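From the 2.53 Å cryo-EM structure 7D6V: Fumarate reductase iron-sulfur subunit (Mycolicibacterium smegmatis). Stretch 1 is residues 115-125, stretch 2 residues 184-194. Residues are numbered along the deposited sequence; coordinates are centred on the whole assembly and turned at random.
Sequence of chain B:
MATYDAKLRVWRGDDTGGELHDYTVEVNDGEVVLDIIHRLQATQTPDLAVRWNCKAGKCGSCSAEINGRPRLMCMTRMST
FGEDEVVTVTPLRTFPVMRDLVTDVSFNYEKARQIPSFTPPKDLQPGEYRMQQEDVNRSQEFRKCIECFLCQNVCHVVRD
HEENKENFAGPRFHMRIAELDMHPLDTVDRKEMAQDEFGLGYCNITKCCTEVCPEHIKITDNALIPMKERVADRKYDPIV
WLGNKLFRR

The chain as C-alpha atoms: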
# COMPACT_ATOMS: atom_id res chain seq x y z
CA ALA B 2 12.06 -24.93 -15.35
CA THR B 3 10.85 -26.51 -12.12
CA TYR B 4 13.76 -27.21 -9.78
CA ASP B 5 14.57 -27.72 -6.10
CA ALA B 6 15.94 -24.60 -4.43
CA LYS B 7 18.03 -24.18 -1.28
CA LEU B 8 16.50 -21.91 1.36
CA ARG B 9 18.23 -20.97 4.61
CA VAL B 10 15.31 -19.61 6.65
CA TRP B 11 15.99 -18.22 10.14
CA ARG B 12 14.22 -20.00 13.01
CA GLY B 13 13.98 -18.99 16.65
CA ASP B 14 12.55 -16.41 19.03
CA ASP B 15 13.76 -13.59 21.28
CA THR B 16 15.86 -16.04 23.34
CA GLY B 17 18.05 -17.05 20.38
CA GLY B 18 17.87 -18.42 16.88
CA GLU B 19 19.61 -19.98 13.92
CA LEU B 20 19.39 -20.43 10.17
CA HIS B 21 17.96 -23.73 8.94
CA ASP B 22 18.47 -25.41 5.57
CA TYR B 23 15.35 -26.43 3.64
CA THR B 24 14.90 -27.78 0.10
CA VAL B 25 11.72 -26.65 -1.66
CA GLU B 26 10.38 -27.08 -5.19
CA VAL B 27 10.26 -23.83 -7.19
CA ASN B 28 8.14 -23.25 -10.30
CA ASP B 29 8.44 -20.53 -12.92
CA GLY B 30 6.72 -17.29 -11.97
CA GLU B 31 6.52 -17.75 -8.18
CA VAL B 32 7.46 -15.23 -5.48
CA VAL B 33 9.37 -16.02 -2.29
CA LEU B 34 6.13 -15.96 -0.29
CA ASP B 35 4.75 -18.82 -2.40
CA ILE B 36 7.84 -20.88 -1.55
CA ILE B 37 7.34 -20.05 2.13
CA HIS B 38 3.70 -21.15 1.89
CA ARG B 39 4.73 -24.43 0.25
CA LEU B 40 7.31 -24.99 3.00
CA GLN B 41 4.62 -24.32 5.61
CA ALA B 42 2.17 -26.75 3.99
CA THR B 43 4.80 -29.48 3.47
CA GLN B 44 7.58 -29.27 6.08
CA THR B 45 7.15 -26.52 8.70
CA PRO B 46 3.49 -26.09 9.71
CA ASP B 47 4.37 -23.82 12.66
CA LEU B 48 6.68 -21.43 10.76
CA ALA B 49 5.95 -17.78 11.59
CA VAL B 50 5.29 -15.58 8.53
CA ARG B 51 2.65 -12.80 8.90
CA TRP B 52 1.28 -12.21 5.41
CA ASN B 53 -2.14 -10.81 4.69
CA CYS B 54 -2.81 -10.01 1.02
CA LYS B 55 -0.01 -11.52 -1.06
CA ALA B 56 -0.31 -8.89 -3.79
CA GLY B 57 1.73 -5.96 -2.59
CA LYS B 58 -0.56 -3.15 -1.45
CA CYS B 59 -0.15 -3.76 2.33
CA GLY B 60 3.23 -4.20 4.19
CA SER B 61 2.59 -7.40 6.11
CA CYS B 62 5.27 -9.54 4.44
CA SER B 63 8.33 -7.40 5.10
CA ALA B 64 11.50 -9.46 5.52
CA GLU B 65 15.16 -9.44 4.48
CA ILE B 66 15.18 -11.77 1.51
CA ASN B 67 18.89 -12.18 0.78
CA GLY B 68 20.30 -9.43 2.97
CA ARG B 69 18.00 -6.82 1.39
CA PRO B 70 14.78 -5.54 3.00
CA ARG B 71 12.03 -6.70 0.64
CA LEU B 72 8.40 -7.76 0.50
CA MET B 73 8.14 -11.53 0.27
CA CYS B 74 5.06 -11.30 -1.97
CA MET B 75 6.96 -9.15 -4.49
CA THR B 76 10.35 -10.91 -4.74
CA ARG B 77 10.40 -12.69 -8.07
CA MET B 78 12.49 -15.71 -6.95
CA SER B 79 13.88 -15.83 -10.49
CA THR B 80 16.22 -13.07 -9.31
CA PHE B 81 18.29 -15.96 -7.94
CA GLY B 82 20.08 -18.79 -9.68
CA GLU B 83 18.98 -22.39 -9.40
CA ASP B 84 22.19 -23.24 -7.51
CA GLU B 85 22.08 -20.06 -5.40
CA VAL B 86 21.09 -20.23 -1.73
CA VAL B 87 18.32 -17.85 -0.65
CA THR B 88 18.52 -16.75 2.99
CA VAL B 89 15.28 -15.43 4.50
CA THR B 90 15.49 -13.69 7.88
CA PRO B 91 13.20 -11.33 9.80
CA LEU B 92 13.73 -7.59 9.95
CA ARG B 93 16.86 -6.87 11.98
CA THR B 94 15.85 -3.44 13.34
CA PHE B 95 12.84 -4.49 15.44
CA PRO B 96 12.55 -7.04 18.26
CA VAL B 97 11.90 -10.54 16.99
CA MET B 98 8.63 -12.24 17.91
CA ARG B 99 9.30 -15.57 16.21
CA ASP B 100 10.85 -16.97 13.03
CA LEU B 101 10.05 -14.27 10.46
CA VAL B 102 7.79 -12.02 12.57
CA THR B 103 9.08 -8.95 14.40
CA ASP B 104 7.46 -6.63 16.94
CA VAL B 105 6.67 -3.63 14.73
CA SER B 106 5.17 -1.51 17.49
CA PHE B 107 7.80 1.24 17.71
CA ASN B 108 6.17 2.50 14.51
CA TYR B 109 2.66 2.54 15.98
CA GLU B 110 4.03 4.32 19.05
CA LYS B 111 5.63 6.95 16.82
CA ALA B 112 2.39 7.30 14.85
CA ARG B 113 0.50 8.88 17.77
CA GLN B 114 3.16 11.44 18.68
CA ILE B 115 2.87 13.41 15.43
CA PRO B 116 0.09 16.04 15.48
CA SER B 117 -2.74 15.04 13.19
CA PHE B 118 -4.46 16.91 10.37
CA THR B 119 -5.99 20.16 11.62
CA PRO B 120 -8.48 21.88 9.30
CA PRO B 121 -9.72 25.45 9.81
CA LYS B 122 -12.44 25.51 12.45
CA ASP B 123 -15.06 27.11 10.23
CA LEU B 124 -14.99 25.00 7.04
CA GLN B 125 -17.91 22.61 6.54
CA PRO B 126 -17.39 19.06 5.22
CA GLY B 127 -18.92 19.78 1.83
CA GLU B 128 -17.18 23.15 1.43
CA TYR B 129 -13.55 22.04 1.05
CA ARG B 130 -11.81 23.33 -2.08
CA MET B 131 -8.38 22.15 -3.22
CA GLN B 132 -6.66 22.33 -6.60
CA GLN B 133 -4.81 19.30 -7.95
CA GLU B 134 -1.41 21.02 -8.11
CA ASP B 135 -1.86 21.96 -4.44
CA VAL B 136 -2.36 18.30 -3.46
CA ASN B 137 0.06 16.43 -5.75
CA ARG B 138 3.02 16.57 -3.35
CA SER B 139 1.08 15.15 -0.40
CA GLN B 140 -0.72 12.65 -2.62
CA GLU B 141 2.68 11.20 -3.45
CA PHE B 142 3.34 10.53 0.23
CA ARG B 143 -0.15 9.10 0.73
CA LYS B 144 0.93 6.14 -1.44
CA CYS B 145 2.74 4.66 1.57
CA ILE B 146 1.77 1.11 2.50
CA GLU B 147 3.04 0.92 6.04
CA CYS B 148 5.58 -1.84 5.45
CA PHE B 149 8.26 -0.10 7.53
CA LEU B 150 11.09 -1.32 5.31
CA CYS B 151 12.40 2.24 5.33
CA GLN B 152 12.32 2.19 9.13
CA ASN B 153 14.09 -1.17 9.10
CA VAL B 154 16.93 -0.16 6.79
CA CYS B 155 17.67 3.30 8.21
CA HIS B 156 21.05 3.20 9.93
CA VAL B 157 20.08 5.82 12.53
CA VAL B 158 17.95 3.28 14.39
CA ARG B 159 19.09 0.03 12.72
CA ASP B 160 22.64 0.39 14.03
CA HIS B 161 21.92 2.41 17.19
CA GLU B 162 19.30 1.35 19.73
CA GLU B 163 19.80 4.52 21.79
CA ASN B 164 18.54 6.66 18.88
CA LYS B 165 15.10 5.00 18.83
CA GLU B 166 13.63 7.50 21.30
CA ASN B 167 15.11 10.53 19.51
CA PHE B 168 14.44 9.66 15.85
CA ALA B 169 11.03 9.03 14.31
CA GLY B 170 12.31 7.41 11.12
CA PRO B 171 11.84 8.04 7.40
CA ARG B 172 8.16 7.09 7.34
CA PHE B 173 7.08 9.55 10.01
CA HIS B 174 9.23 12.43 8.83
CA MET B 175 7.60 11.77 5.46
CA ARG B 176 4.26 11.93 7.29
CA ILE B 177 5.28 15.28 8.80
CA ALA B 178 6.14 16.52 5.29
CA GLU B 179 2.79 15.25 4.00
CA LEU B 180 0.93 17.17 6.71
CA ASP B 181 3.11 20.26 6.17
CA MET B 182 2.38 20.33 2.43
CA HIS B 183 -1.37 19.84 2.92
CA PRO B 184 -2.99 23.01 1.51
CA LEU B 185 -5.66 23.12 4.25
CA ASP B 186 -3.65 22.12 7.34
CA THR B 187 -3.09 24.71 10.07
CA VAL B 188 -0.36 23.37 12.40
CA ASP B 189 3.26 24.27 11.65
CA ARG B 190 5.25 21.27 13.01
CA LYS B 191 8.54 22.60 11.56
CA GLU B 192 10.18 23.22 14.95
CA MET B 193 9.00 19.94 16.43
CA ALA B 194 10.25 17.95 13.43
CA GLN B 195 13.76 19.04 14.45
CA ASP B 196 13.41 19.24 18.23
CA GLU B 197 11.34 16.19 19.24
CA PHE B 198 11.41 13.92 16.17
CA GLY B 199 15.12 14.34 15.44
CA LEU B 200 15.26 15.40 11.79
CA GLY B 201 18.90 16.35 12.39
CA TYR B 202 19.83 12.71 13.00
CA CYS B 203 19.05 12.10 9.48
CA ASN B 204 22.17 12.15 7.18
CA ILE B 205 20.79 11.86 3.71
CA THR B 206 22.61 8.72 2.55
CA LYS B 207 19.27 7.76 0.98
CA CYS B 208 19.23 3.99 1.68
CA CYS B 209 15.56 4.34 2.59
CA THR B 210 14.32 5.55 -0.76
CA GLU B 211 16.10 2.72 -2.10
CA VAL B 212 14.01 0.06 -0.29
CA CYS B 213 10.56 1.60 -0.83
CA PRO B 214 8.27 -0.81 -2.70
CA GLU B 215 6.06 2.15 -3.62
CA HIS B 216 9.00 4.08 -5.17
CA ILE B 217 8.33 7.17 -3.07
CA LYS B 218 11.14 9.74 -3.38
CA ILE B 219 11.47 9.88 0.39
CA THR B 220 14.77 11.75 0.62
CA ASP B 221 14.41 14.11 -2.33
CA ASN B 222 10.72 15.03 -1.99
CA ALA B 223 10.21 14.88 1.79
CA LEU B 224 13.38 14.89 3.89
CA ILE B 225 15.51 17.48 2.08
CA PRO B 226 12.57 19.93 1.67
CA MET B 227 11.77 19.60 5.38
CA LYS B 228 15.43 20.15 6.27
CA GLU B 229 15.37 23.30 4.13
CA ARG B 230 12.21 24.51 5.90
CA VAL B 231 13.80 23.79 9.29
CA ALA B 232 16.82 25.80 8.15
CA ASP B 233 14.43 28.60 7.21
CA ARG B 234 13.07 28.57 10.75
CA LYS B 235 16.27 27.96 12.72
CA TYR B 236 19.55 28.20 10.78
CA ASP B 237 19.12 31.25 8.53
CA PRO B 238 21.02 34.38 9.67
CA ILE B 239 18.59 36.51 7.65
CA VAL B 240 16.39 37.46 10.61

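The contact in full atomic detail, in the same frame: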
# COMPACT_ATOMS: atom_id res chain seq x y z
N ILE B 115 2.93 12.35 16.43
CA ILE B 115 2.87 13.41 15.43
C ILE B 115 1.49 14.06 15.48
O ILE B 115 0.48 13.34 15.48
CB ILE B 115 3.16 12.85 14.04
CG1 ILE B 115 4.56 12.25 13.99
CG2 ILE B 115 3.02 13.94 12.98
CD1 ILE B 115 4.92 11.70 12.65
N PRO B 116 1.40 15.39 15.54
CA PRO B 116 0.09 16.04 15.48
C PRO B 116 -0.64 15.70 14.19
O PRO B 116 -0.04 15.62 13.12
CB PRO B 116 0.43 17.54 15.56
CG PRO B 116 1.77 17.58 16.19
CD PRO B 116 2.49 16.36 15.71
N SER B 117 -1.95 15.51 14.31
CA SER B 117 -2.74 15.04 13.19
C SER B 117 -3.19 16.21 12.32
O SER B 117 -2.87 17.37 12.57
CB SER B 117 -3.94 14.24 13.70
OG SER B 117 -3.51 13.03 14.30
N PHE B 118 -3.94 15.88 11.27
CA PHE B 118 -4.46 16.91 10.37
C PHE B 118 -5.40 17.84 11.11
O PHE B 118 -6.32 17.39 11.80
CB PHE B 118 -5.18 16.25 9.19
CG PHE B 118 -6.01 17.19 8.38
CD1 PHE B 118 -7.39 17.12 8.43
CD2 PHE B 118 -5.42 18.14 7.57
CE1 PHE B 118 -8.17 17.98 7.69
CE2 PHE B 118 -6.19 19.00 6.83
CZ PHE B 118 -7.56 18.93 6.89
N THR B 119 -5.16 19.14 10.98
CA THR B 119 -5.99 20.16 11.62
C THR B 119 -6.58 21.08 10.56
O THR B 119 -5.85 21.91 9.99
CB THR B 119 -5.18 20.96 12.63
OG1 THR B 119 -4.42 20.06 13.45
CG2 THR B 119 -6.09 21.78 13.52
N PRO B 120 -7.87 20.97 10.26
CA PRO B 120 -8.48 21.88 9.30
C PRO B 120 -8.88 23.18 9.97
O PRO B 120 -8.89 23.27 11.21
CB PRO B 120 -9.72 21.10 8.82
CG PRO B 120 -10.09 20.27 10.00
CD PRO B 120 -8.81 19.94 10.73
N PRO B 121 -9.18 24.23 9.20
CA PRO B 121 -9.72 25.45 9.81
C PRO B 121 -11.04 25.16 10.51
O PRO B 121 -11.85 24.37 10.03
CB PRO B 121 -9.91 26.39 8.62
CG PRO B 121 -8.97 25.87 7.58
CD PRO B 121 -8.93 24.39 7.76
N LYS B 122 -11.25 25.80 11.66
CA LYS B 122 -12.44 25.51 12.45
C LYS B 122 -13.60 26.44 12.08
O LYS B 122 -14.27 27.01 12.93
CB LYS B 122 -12.12 25.61 13.93
CG LYS B 122 -11.06 24.62 14.39
CD LYS B 122 -11.51 23.19 14.14
CE LYS B 122 -10.36 22.20 14.33
NZ LYS B 122 -9.40 22.25 13.21
N ASP B 123 -13.82 26.58 10.77
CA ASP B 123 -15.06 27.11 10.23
C ASP B 123 -15.54 26.37 9.00
O ASP B 123 -16.73 26.45 8.67
CB ASP B 123 -14.92 28.60 9.89
CG ASP B 123 -13.83 28.86 8.87
OD1 ASP B 123 -12.93 28.01 8.72
OD2 ASP B 123 -13.88 29.92 8.20
N LEU B 124 -14.67 25.63 8.31
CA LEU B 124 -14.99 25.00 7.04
C LEU B 124 -15.88 23.79 7.26
O LEU B 124 -15.61 22.95 8.12
CB LEU B 124 -13.70 24.60 6.33
CG LEU B 124 -13.71 24.39 4.82
CD1 LEU B 124 -14.24 25.62 4.12
CD2 LEU B 124 -12.31 24.08 4.34
N GLN B 125 -16.96 23.71 6.48
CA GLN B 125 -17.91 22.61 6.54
C GLN B 125 -17.44 21.45 5.67
O GLN B 125 -16.66 21.64 4.73
CB GLN B 125 -19.28 23.09 6.09
CG GLN B 125 -19.76 24.35 6.80
CD GLN B 125 -20.24 24.10 8.22
OE1 GLN B 125 -19.79 23.18 8.90
NE2 GLN B 125 -21.17 24.93 8.68
N PRO B 184 -2.58 21.61 1.71
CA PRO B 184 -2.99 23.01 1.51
C PRO B 184 -3.95 23.54 2.56
O PRO B 184 -4.06 24.76 2.72
CB PRO B 184 -3.65 22.98 0.12
CG PRO B 184 -3.96 21.55 -0.14
CD PRO B 184 -2.92 20.76 0.56
N LEU B 185 -4.65 22.67 3.29
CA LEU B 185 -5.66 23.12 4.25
C LEU B 185 -5.27 22.88 5.70
O LEU B 185 -6.06 23.20 6.59
CB LEU B 185 -7.00 22.44 3.95
CG LEU B 185 -7.71 22.90 2.68
CD1 LEU B 185 -9.04 22.21 2.54
CD2 LEU B 185 -7.88 24.40 2.67
N ASP B 186 -4.08 22.33 5.96
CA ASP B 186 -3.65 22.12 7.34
C ASP B 186 -3.23 23.45 7.97
O ASP B 186 -2.84 24.40 7.29
CB ASP B 186 -2.50 21.12 7.40
CG ASP B 186 -2.25 20.61 8.81
OD1 ASP B 186 -2.95 19.68 9.24
OD2 ASP B 186 -1.35 21.15 9.48
N THR B 187 -3.31 23.49 9.30
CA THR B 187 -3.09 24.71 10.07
C THR B 187 -1.85 24.67 10.95
O THR B 187 -1.18 25.69 11.12
CB THR B 187 -4.32 25.02 10.93
OG1 THR B 187 -5.38 25.51 10.10
CG2 THR B 187 -4.02 26.05 12.01
N VAL B 188 -1.49 23.50 11.47
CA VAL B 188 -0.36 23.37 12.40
C VAL B 188 0.95 23.48 11.64
O VAL B 188 1.06 23.07 10.47
CB VAL B 188 -0.47 22.04 13.17
CG1 VAL B 188 0.64 21.91 14.20
CG2 VAL B 188 -1.83 21.95 13.84
N ASP B 189 1.97 24.04 12.30
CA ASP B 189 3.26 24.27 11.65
C ASP B 189 4.12 23.01 11.62
O ASP B 189 4.46 22.50 10.55
CB ASP B 189 3.99 25.42 12.35
CG ASP B 189 5.13 25.98 11.52
OD1 ASP B 189 5.36 25.47 10.41
OD2 ASP B 189 5.78 26.93 11.98
N ARG B 190 4.49 22.50 12.80
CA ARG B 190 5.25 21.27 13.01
C ARG B 190 6.72 21.38 12.61
O ARG B 190 7.47 20.42 12.83
CB ARG B 190 4.64 20.06 12.28
CG ARG B 190 3.23 19.71 12.70
CD ARG B 190 2.74 18.50 11.93
NE ARG B 190 1.29 18.39 11.93
CZ ARG B 190 0.49 19.05 11.10
NH1 ARG B 190 1.01 19.86 10.19
NH2 ARG B 190 -0.82 18.89 11.17
N LYS B 191 7.16 22.50 12.04
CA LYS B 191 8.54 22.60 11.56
C LYS B 191 9.53 22.53 12.71
O LYS B 191 10.54 21.81 12.63
CB LYS B 191 8.72 23.89 10.77
CG LYS B 191 8.15 23.85 9.36
CD LYS B 191 8.45 25.14 8.62
CE LYS B 191 7.74 25.19 7.28
NZ LYS B 191 6.27 25.32 7.44
N GLU B 192 9.28 23.26 13.80
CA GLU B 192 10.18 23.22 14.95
C GLU B 192 10.20 21.85 15.60
O GLU B 192 11.27 21.36 15.98
CB GLU B 192 9.77 24.28 15.97
CG GLU B 192 9.92 25.70 15.49
CD GLU B 192 11.37 26.06 15.21
OE1 GLU B 192 11.70 26.33 14.04
OE2 GLU B 192 12.17 26.07 16.17
N MET B 193 9.04 21.22 15.74
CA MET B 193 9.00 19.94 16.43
C MET B 193 9.65 18.83 15.60
O MET B 193 10.22 17.90 16.18
CB MET B 193 7.56 19.56 16.80
CG MET B 193 6.65 19.32 15.63
SD MET B 193 4.96 18.99 16.12
CE MET B 193 4.42 20.61 16.63
N ALA B 194 9.58 18.93 14.27
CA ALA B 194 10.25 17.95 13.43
C ALA B 194 11.74 17.87 13.72
O ALA B 194 12.34 16.80 13.60
CB ALA B 194 10.01 18.28 11.95

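Residues 115-125 form an irregular, proline-rich segment with no regular helix or strand, and residues 184-194 are loop until the helical segment that includes Met-193 and Ala-194. The two run in opposite directions: the CA of Pro-120 lies 5.2 Å from the CA of Asp-186, whereas the CA of Pro-116 lies 7.8 Å from the CA of Arg-190. The backbones are thus closest near Asp-186, and the gap at Arg-190 is wide enough for a long side chain to span. Together the stretches bury 530 Å², counting both sides.

Pro-184 makes no contact, so the interface begins at Leu-185, which gives up 74 Å² to stretch 1. Its side chain meets Leu-124 in an apolar contact, CD1 of Leu-185 to CD2 of Leu-124 at 4.2 Å. Its backbone carbonyl faces the proline pair: the O of Leu-185 is 3.3 Å from CD of Pro-121 and 3.9 Å from CA of Pro-120. Neither proline has an amide hydrogen to offer, so these approaches are packing against carbon.

Asp-186 supplies the most linear hydrogen bond across the stretches. The N of Thr-119 donates to OD1 of Asp-186 at 2.9 Å with an angle of 170°. The CB of Asp-186 points sideways, but a t rotamer (chi1 -166°) brings the carboxylate nearer to stretch 1. OD1 of Asp-186 also lies 3.4 Å from both CA and CD2 of Phe-118, in an oblique position relative to the ring. The backbone adds a CA-H...O contact, with CA of Asp-186 3.5 Å from O of Thr-119.

That carbonyl also accepts a weak hydrogen bond from the next residue: N of Thr-187 to O of Thr-119 is 3.1 Å, but the angle is only 120°. Val-188 follows with its CB directed toward stretch 1, and CG2 of Val-188 comes within 3.2 Å of OG1 of Thr-119. This is a tight van der Waals approach, since a methyl group cannot serve that hydroxyl as a conventional partner; OG1 of Thr-119 instead makes a weak hydrogen bond to O of Ser-117, at 3.2 Å. Asp-189 is out of reach.

Arg-190 has a positive phi (72°) and sends an extended side chain, with chi2 and chi3 both t, toward stretch 1. NE of Arg-190 donates to O of Pro-116 at 3.3 Å and 148°, while NH2 of Arg-190 donates to O of Ser-117 at 2.9 Å and 147°. Both oxygens lie at the edge of the guanidinium, near its plane, where its N-H bonds point. The group is also held by Asp-186 in a salt bridge, NH1 of Arg-190 to OD2 of Asp-186 being 2.8 Å. Acid and base therefore neutralise each other within stretch 2 while both bond to the backbone of stretch 1.

Lys-191 and Glu-192 are out of reach. Met-193 closes the contact: SD of Met-193 lies 3.5 Å from CG of Pro-116, an apolar pairing of thioether and pyrrolidine ring. Ala-194 does not touch stretch 1, but N of Ala-194 donates to O of Arg-190 at 3.0 Å.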